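Local coordinates for protein translation initiation factor 4E (Ascaris suum, PDB 3M94) that binds the trimethylguanosine cap and, as other eIF4E proteins do, probably the monomethylated cap of mRNAs to help start translation, at residues Gln6-Leu11 with Val31-Glu36. Numbering follows the deposited sequence.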
loop_
_atom_site.group_PDB
_atom_site.type_symbol
_atom_site.label_atom_id
_atom_site.label_comp_id
_atom_site.label_asym_id
_atom_site.label_seq_id
_atom_site.Cartn_x
_atom_site.Cartn_y
_atom_site.Cartn_z
ATOM N N GLN A 6 -7.590 -13.892 -5.278
ATOM C CA GLN A 6 -6.529 -14.665 -5.902
ATOM C C GLN A 6 -5.528 -15.184 -4.873
ATOM O O GLN A 6 -5.020 -16.291 -5.009
ATOM C CB GLN A 6 -5.824 -13.843 -6.981
ATOM C CG GLN A 6 -4.750 -14.614 -7.730
ATOM C CD GLN A 6 -4.188 -13.835 -8.887
ATOM O OE1 GLN A 6 -4.926 -13.287 -9.705
ATOM N NE2 GLN A 6 -2.874 -13.795 -8.977
ATOM N N CYS A 7 -5.229 -14.385 -3.848
ATOM C CA CYS A 7 -4.381 -14.876 -2.772
ATOM C C CYS A 7 -4.807 -14.378 -1.396
ATOM O O CYS A 7 -5.753 -13.611 -1.270
ATOM C CB CYS A 7 -2.912 -14.562 -3.050
ATOM S SG CYS A 7 -2.562 -12.798 -3.113
ATOM N N HIS A 8 -4.118 -14.858 -0.371
ATOM C CA HIS A 8 -4.363 -14.448 1.004
ATOM C C HIS A 8 -3.600 -13.152 1.260
ATOM O O HIS A 8 -2.444 -13.002 0.838
ATOM C CB HIS A 8 -3.837 -15.502 1.969
ATOM C CG HIS A 8 -4.631 -16.765 2.003
ATOM N ND1 HIS A 8 -4.782 -17.582 0.902
ATOM C CD2 HIS A 8 -5.293 -17.370 3.017
ATOM C CE1 HIS A 8 -5.507 -18.635 1.237
ATOM N NE2 HIS A 8 -5.840 -18.523 2.510
ATOM N N TRP A 9 -4.252 -12.239 1.970
ATOM C CA TRP A 9 -3.675 -10.961 2.346
ATOM C C TRP A 9 -3.756 -10.808 3.859
ATOM O O TRP A 9 -4.770 -11.163 4.467
ATOM C CB TRP A 9 -4.444 -9.809 1.682
ATOM C CG TRP A 9 -4.345 -9.812 0.184
ATOM C CD1 TRP A 9 -5.189 -10.459 -0.690
ATOM C CD2 TRP A 9 -3.342 -9.171 -0.617
ATOM N NE1 TRP A 9 -4.777 -10.231 -1.990
ATOM C CE2 TRP A 9 -3.646 -9.451 -1.972
ATOM C CE3 TRP A 9 -2.228 -8.360 -0.322
ATOM C CZ2 TRP A 9 -2.867 -8.965 -3.037
ATOM C CZ3 TRP A 9 -1.455 -7.866 -1.380
ATOM C CH2 TRP A 9 -1.777 -8.184 -2.727
ATOM N N ALA A 10 -2.712 -10.247 4.459
ATOM C CA ALA A 10 -2.734 -9.952 5.900
ATOM C C ALA A 10 -2.715 -8.442 6.152
ATOM O O ALA A 10 -1.944 -7.700 5.532
ATOM C CB ALA A 10 -1.597 -10.619 6.615
ATOM N N LEU A 11 -3.595 -8.010 7.061
ATOM C CA LEU A 11 -3.625 -6.636 7.524
ATOM C C LEU A 11 -2.778 -6.530 8.793
ATOM O O LEU A 11 -2.922 -7.343 9.700
ATOM C CB LEU A 11 -5.067 -6.187 7.798
ATOM C CG LEU A 11 -5.264 -4.774 8.359
ATOM C CD1 LEU A 11 -4.988 -3.708 7.302
ATOM C CD2 LEU A 11 -6.690 -4.651 8.845
ATOM N N VAL A 31 -5.898 -12.197 8.616
ATOM C CA VAL A 31 -5.587 -12.709 7.287
ATOM C C VAL A 31 -6.940 -13.024 6.643
ATOM O O VAL A 31 -7.828 -13.558 7.301
ATOM C CB VAL A 31 -4.763 -14.035 7.359
ATOM C CG1 VAL A 31 -4.389 -14.551 5.947
ATOM C CG2 VAL A 31 -3.503 -13.864 8.202
ATOM N N PHE A 32 -7.109 -12.678 5.371
ATOM C CA PHE A 32 -8.357 -12.953 4.684
ATOM C C PHE A 32 -8.080 -13.375 3.239
ATOM O O PHE A 32 -7.018 -13.067 2.685
ATOM C CB PHE A 32 -9.278 -11.721 4.737
ATOM C CG PHE A 32 -8.688 -10.486 4.099
ATOM C CD1 PHE A 32 -8.840 -10.238 2.741
ATOM C CD2 PHE A 32 -7.943 -9.587 4.845
ATOM C CE1 PHE A 32 -8.287 -9.108 2.156
ATOM C CE2 PHE A 32 -7.387 -8.448 4.256
ATOM C CZ PHE A 32 -7.563 -8.212 2.920
ATOM N N ASP A 33 -9.035 -14.075 2.628
ATOM C CA ASP A 33 -8.891 -14.435 1.227
ATOM C C ASP A 33 -10.209 -14.386 0.445
ATOM O O ASP A 33 -10.327 -15.000 -0.594
ATOM C CB ASP A 33 -8.181 -15.790 1.085
ATOM C CG ASP A 33 -9.022 -16.962 1.593
ATOM O OD1 ASP A 33 -10.135 -16.767 2.121
ATOM O OD2 ASP A 33 -8.551 -18.103 1.450
ATOM N N THR A 34 -11.192 -13.652 0.962
ATOM C CA THR A 34 -12.430 -13.405 0.234
ATOM C C THR A 34 -12.734 -11.920 0.272
ATOM O O THR A 34 -12.244 -11.221 1.134
ATOM C CB THR A 34 -13.655 -14.206 0.784
ATOM O OG1 THR A 34 -14.051 -13.686 2.065
ATOM C CG2 THR A 34 -13.354 -15.732 0.878
ATOM N N VAL A 35 -13.540 -11.451 -0.682
ATOM C CA VAL A 35 -14.019 -10.084 -0.713
ATOM C C VAL A 35 -14.853 -9.756 0.545
ATOM O O VAL A 35 -14.698 -8.670 1.149
ATOM C CB VAL A 35 -14.894 -9.860 -1.967
ATOM C CG1 VAL A 35 -15.512 -8.473 -1.963
ATOM C CG2 VAL A 35 -14.086 -10.103 -3.249
ATOM N N GLU A 36 -15.738 -10.677 0.931
ATOM C CA GLU A 36 -16.599 -10.450 2.098
ATOM C C GLU A 36 -15.825 -10.283 3.406
ATOM O O GLU A 36 -16.173 -9.440 4.243
ATOM C CB GLU A 36 -17.662 -11.546 2.222
ATOM C CG GLU A 36 -18.765 -11.445 1.127
ATOM C CD GLU A 36 -18.290 -11.859 -0.270
ATOM O OE1 GLU A 36 -17.221 -12.492 -0.410
ATOM O OE2 GLU A 36 -18.994 -11.540 -1.254
#
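The first beta hairpin of the eIF4E fold, at the edge of its curved antiparallel sheet, brings Trp9 of strand 4-14 against Phe32 of strand 26-34. These two form a hydrogen-bonded antiparallel pair: Trp9 N donates to Phe32 O at 3.0 Å and Phe32 N to Trp9 O at 2.9 Å, both nearly straight. Trp9 O is also approached by the CA-H of Val31, and Phe32 O by that of His8, in weak CA-H...O contacts. On the face shared by Trp9 and Phe32, the phenyl ring bends back over the neighbouring strand because its CG sits between the backbone N and carbonyl carbon (chi1 60°). Trp9 CB lies over the ring face, with Phe32 CZ 3.7 Å away, while the indole leads off toward Lys61 of strand 56-61; the two aromatic planes are 27° apart but barely overlap. Leu41 of the following helix 35-42 and Leu59 of strand 56-61 also pack on Phe32. The other face carries Ala10 and Val31, a non-hydrogen-bonded pair in which Ala10 CB meets Val31 CG2 at 4.1 Å. Val31 CG1 reaches His8 CB and lies near the imidazole plane, at its edge. Toward the end of strand 26-34, the side chains of His8 and Asp33 run alongside each other, and Asp33 CB stands above the imidazole centre, 3.7 Å from the centroid, in a CH-pi contact. The carboxylate is turned 56° from the ring plane, and Asp33 OD2 stands over the ring face rather than in line with an N-H, so its 2.9 Å approach to His8 NE2 is not a hydrogen bond.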